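Local atomic coordinates of exocyst complex component EXO70 (Saccharomyces cerevisiae, PDB entry 2B1E), a protein that takes part in the secretory pathway as a subunit of the exocyst, the complex that tethers secretory vesicles to sites of exocytosis, and contributes to exocyst assembly. Residues G145-S148 against K149-L152; Y455-S458 against D459-L463. All coordinates share one frame; numbering follows the deposited sequence.

How the contacts relate
Both contacts are short lengths of helix, of about two turns each, in a long, all-helical, rod-like chain, and they lie on opposite sides of its centre. Contact 1, on helix 136-155, lies about 34 Å from that centre; contact 2, on helix 440-473 in the Exo70 C-terminal family region, lies about 44 Å from it. Their own centres are about 78 Å apart and their nearest atoms about 61 Å, so nothing passes directly between them. No ligand marks either place. The two differ in how the helix is kept: 145-152 has an unbroken run of direct backbone bonds, whereas in 455-463 a water replaces one of them and others bridge side chains.

Contact 1: G145-S148 against K149-L152; sequences GERS and KLIL
The guanidinium of Arg147 lies obliquely to two methyl groups of the next helical turn, its NH1 3.4 Å from Leu150 CD1 and its NH2 3.8 Å from Ile151 CD1. Bends at chi2 and chi3 (-62° and -54°) fold the arginine so that its end swings forward over the next turn, alongside Leu150 and slanting across Ile151. Its charge is answered outside the turn: NH2 makes a salt bridge with Glu194 and NH1 a hydrogen bond with Tyr115 OH, which together fix the rotation of this buried group. The second flat group, the Glu146 carboxylate, is met from above its plane: Lys149 NZ stands 3.2 Å from Glu146 OE1 in an i to i+3 salt bridge. The two side chains run alongside each other, and the lysine's methylenes pass over the backbone on the way, CG lying 3.0 Å from Gly145 O.

Under these side chains the alpha-helical i to i+4 bonds run without a break from Gly145 O to Ser148 O. The straightest joins Ile151 N to Arg147 O (3.0 Å, N-H...O 177°). Ser148 O receives Leu152 N from above the carbonyl plane, while Leu152 CD1 comes within 3.2 Å of Ser148 O. The serine hydroxyl turns back to Val144 O, one turn earlier, and so pairs within its own helix.

In helix 136-155 this turn is wedged among three others. Glu146 rests on Ile91 and Leu94 at the end of helix 66-94; Ile151 packs on Phe190 of helix 180-201, whose Glu194 takes the arginine; Arg147 reaches Ile216 of helix 209-233, and both Ile151 and Leu152 lie against Leu220 of that helix.

Contact 2: Y455-S458 against D459-L463; sequences YMVS and DWRDL
Arg461 lays one face of its guanidinium over the turn before it, with Ser458 CA 3.2 Å above the plane toward the rim and Val457 C farther off over the centre. Its NH2 is 3.4 Å from Ser458 CB, while the arginine side chain crosses that of Val457 at about a right angle, NH1 lying 3.7 Å from Val457 CG1. The bend at chi3 (-78°) turns the group back along the helix. Trp460 touches by its edge: Met456 O lies in the ring plane, 3.6 Å from Trp460 CD1.

Beneath them Val457 O receives Arg461 N in the carbonyl plane and, weakly, Trp460 N; Ser458 O receives Asp462 N. The turn just before is opened. Tyr455 O and Asp459 N are 4.5 Å apart, and water 1 sits between them, accepting from Asp459 N and donating to Tyr455 O. Water 2 joins Met456 O to Trp460 NE1, in the plane of the indole.

Farther out, Ser458 OG has two acceptors, Pro402 O and water 3, to share its one proton, and accepts from water 4, which lies at the guanidinium edge 2.6 Å from Arg461 NH2. Water 3 donates to Asp459 OD1 and Asp462 OD2. Arg461 NH2 also bonds Ser454 OG, tying the arginine to its own helix two turns back. Helices 483-504 and 512-537 receive Trp460, on Leu500 and Thr504 and on Ile522 and Val526.

Replacing Arg461 by an alanine would probably leave Ser454 OG and water 4 without this donor and uncover the backbone at Ser458. A water thus stands in for the direct Asp459 to Tyr455 bond, and one donating to both carboxylates is consistent with both being ionised and would ease their repulsion.

Contact 1: G145-S148 against K149-L152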
loop_
_atom_site.group_PDB
_atom_site.type_symbol
_atom_site.label_atom_id
_atom_site.label_comp_id
_atom_site.label_asym_id
_atom_site.label_seq_id
_atom_site.Cartn_x
_atom_site.Cartn_y
_atom_site.Cartn_z
ATOM N N GLY A 145 29.456 -8.133 -21.270
ATOM C CA GLY A 145 30.037 -6.826 -21.025
ATOM C C GLY A 145 29.457 -5.730 -21.894
ATOM O O GLY A 145 29.125 -4.657 -21.399
ATOM N N GLU A 146 29.323 -5.995 -23.188
ATOM C CA GLU A 146 28.792 -4.997 -24.105
ATOM C C GLU A 146 27.318 -4.681 -23.855
ATOM O O GLU A 146 26.919 -3.519 -23.893
ATOM C CB GLU A 146 28.985 -5.444 -25.556
ATOM C CG GLU A 146 30.437 -5.485 -26.019
ATOM C CD GLU A 146 31.186 -4.188 -25.740
ATOM O OE1 GLU A 146 30.740 -3.115 -26.201
ATOM O OE2 GLU A 146 32.229 -4.243 -25.055
ATOM N N ARG A 147 26.516 -5.708 -23.602
ATOM C CA ARG A 147 25.098 -5.509 -23.351
ATOM C C ARG A 147 24.822 -4.748 -22.058
ATOM O O ARG A 147 24.047 -3.794 -22.054
ATOM C CB ARG A 147 24.363 -6.852 -23.323
ATOM C CG ARG A 147 24.229 -7.524 -24.687
ATOM C CD ARG A 147 23.418 -6.656 -25.641
ATOM N NE ARG A 147 22.126 -6.299 -25.064
ATOM C CZ ARG A 147 21.294 -5.400 -25.583
ATOM N NH1 ARG A 147 21.616 -4.757 -26.700
ATOM N NH2 ARG A 147 20.144 -5.138 -24.982
ATOM N N SER A 148 25.453 -5.156 -20.962
ATOM C CA SER A 148 25.209 -4.482 -19.695
ATOM C C SER A 148 25.695 -3.033 -19.716
ATOM O O SER A 148 25.134 -2.179 -19.033
ATOM C CB SER A 148 25.843 -5.255 -18.524
ATOM O OG SER A 148 27.237 -5.393 -18.683
ATOM N N LYS A 149 26.721 -2.742 -20.508
ATOM C CA LYS A 149 27.207 -1.371 -20.584
ATOM C C LYS A 149 26.185 -0.501 -21.312
ATOM O O LYS A 149 25.861 0.599 -20.864
ATOM C CB LYS A 149 28.562 -1.308 -21.299
ATOM C CG LYS A 149 29.712 -1.885 -20.483
ATOM C CD LYS A 149 31.076 -1.538 -21.074
ATOM C CE LYS A 149 31.277 -2.116 -22.473
ATOM N NZ LYS A 149 30.464 -1.413 -23.515
ATOM N N LEU A 150 25.667 -1.013 -22.423
ATOM C CA LEU A 150 24.683 -0.300 -23.223
ATOM C C LEU A 150 23.434 0.021 -22.389
ATOM O O LEU A 150 22.993 1.172 -22.322
ATOM C CB LEU A 150 24.280 -1.152 -24.425
ATOM C CG LEU A 150 23.631 -0.508 -25.659
ATOM C CD1 LEU A 150 22.873 -1.581 -26.425
ATOM C CD2 LEU A 150 22.685 0.614 -25.272
ATOM N N ILE A 151 22.871 -1.006 -21.760
ATOM C CA ILE A 151 21.666 -0.849 -20.952
ATOM C C ILE A 151 21.868 0.096 -19.771
ATOM O O ILE A 151 20.995 0.906 -19.458
ATOM C CB ILE A 151 21.176 -2.215 -20.431
ATOM C CG1 ILE A 151 20.867 -3.128 -21.621
ATOM C CG2 ILE A 151 19.928 -2.032 -19.558
ATOM C CD1 ILE A 151 20.515 -4.554 -21.237
ATOM N N LEU A 152 23.011 -0.006 -19.108
ATOM C CA LEU A 152 23.280 0.873 -17.979
ATOM C C LEU A 152 23.273 2.340 -18.421
ATOM O O LEU A 152 22.831 3.218 -17.675
ATOM C CB LEU A 152 24.614 0.507 -17.334
ATOM C CG LEU A 152 24.585 -0.803 -16.536
ATOM C CD1 LEU A 152 25.992 -1.162 -16.084
ATOM C CD2 LEU A 152 23.649 -0.655 -15.329
#

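Contact 2: Y455-S458 against D459-L463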
loop_
_atom_site.group_PDB
_atom_site.type_symbol
_atom_site.label_atom_id
_atom_site.label_comp_id
_atom_site.label_asym_id
_atom_site.label_seq_id
_atom_site.Cartn_x
_atom_site.Cartn_y
_atom_site.Cartn_z
ATOM N N TYR A 455 -25.738 8.231 25.300
ATOM C CA TYR A 455 -25.148 9.084 26.339
ATOM C C TYR A 455 -26.056 10.307 26.555
ATOM O O TYR A 455 -26.325 10.696 27.688
ATOM C CB TYR A 455 -23.752 9.583 25.927
ATOM C CG TYR A 455 -22.590 8.720 26.386
ATOM C CD1 TYR A 455 -22.558 7.360 26.106
ATOM C CD2 TYR A 455 -21.500 9.278 27.059
ATOM C CE1 TYR A 455 -21.489 6.573 26.475
ATOM C CE2 TYR A 455 -20.405 8.487 27.436
ATOM C CZ TYR A 455 -20.415 7.134 27.139
ATOM O OH TYR A 455 -19.367 6.317 27.516
ATOM N N MET A 456 -26.530 10.905 25.464
ATOM C CA MET A 456 -27.391 12.092 25.554
ATOM C C MET A 456 -28.789 11.815 26.103
ATOM O O MET A 456 -29.411 12.695 26.689
ATOM C CB MET A 456 -27.529 12.779 24.177
ATOM C CG MET A 456 -26.253 13.458 23.661
ATOM S SD MET A 456 -26.519 14.579 22.239
ATOM C CE MET A 456 -27.228 13.464 21.089
ATOM N N VAL A 457 -29.286 10.603 25.903
ATOM C CA VAL A 457 -30.618 10.232 26.385
ATOM C C VAL A 457 -30.587 9.714 27.828
ATOM O O VAL A 457 -31.610 9.727 28.522
ATOM C CB VAL A 457 -31.240 9.140 25.459
ATOM C CG1 VAL A 457 -32.559 8.637 26.021
ATOM C CG2 VAL A 457 -31.466 9.710 24.068
ATOM N N SER A 458 -29.406 9.291 28.283
ATOM C CA SER A 458 -29.251 8.715 29.615
ATOM C C SER A 458 -29.800 9.500 30.795
ATOM O O SER A 458 -30.440 8.926 31.674
ATOM C CB SER A 458 -27.785 8.385 29.892
ATOM O OG SER A 458 -27.682 7.697 31.133
ATOM N N ASP A 459 -29.539 10.803 30.829
ATOM C CA ASP A 459 -30.021 11.636 31.925
ATOM C C ASP A 459 -31.546 11.660 31.950
ATOM O O ASP A 459 -32.161 11.767 33.013
ATOM C CB ASP A 459 -29.451 13.055 31.802
ATOM C CG ASP A 459 -27.946 13.123 32.124
ATOM O OD1 ASP A 459 -27.276 12.064 32.170
ATOM O OD2 ASP A 459 -27.424 14.246 32.319
ATOM N N TRP A 460 -32.163 11.564 30.778
ATOM C CA TRP A 460 -33.612 11.555 30.713
ATOM C C TRP A 460 -34.131 10.221 31.271
ATOM O O TRP A 460 -35.212 10.174 31.863
ATOM C CB TRP A 460 -34.104 11.744 29.269
ATOM C CG TRP A 460 -33.829 13.095 28.702
ATOM C CD1 TRP A 460 -32.740 13.467 27.956
ATOM C CD2 TRP A 460 -34.644 14.266 28.834
ATOM N NE1 TRP A 460 -32.829 14.793 27.615
ATOM C CE2 TRP A 460 -33.987 15.311 28.141
ATOM C CE3 TRP A 460 -35.868 14.535 29.469
ATOM C CZ2 TRP A 460 -34.513 16.607 28.066
ATOM C CZ3 TRP A 460 -36.391 15.825 29.393
ATOM C CH2 TRP A 460 -35.713 16.844 28.697
ATOM N N ARG A 461 -33.365 9.147 31.084
ATOM C CA ARG A 461 -33.778 7.842 31.604
ATOM C C ARG A 461 -33.787 7.897 33.132
ATOM O O ARG A 461 -34.679 7.325 33.777
ATOM C CB ARG A 461 -32.837 6.727 31.121
ATOM C CG ARG A 461 -32.911 6.447 29.621
ATOM C CD ARG A 461 -32.139 5.175 29.237
ATOM N NE ARG A 461 -30.691 5.371 29.162
ATOM C CZ ARG A 461 -30.016 5.557 28.029
ATOM N NH1 ARG A 461 -30.652 5.572 26.866
ATOM N NH2 ARG A 461 -28.704 5.718 28.056
ATOM N N ASP A 462 -32.807 8.589 33.716
ATOM C CA ASP A 462 -32.742 8.722 35.181
ATOM C C ASP A 462 -33.989 9.446 35.695
ATOM O O ASP A 462 -34.585 9.060 36.701
ATOM C CB ASP A 462 -31.496 9.508 35.593
ATOM C CG ASP A 462 -30.206 8.766 35.277
ATOM O OD1 ASP A 462 -30.280 7.604 34.823
ATOM O OD2 ASP A 462 -29.122 9.343 35.489
ATOM N N LEU A 463 -34.375 10.505 34.998
ATOM C CA LEU A 463 -35.558 11.283 35.358
ATOM C C LEU A 463 -36.813 10.410 35.412
ATOM O O LEU A 463 -37.563 10.428 36.399
ATOM C CB LEU A 463 -35.776 12.399 34.331
ATOM C CG LEU A 463 -37.012 13.283 34.515
ATOM C CD1 LEU A 463 -36.903 14.037 35.818
ATOM C CD2 LEU A 463 -37.129 14.266 33.374
HETATM O O HOH W 1 -27.964 12.456 29.074
HETATM O O HOH W 2 -30.404 15.155 25.774
HETATM O O HOH W 3 -27.367 9.565 33.471
HETATM O O HOH W 4 -28.208 4.928 30.526
#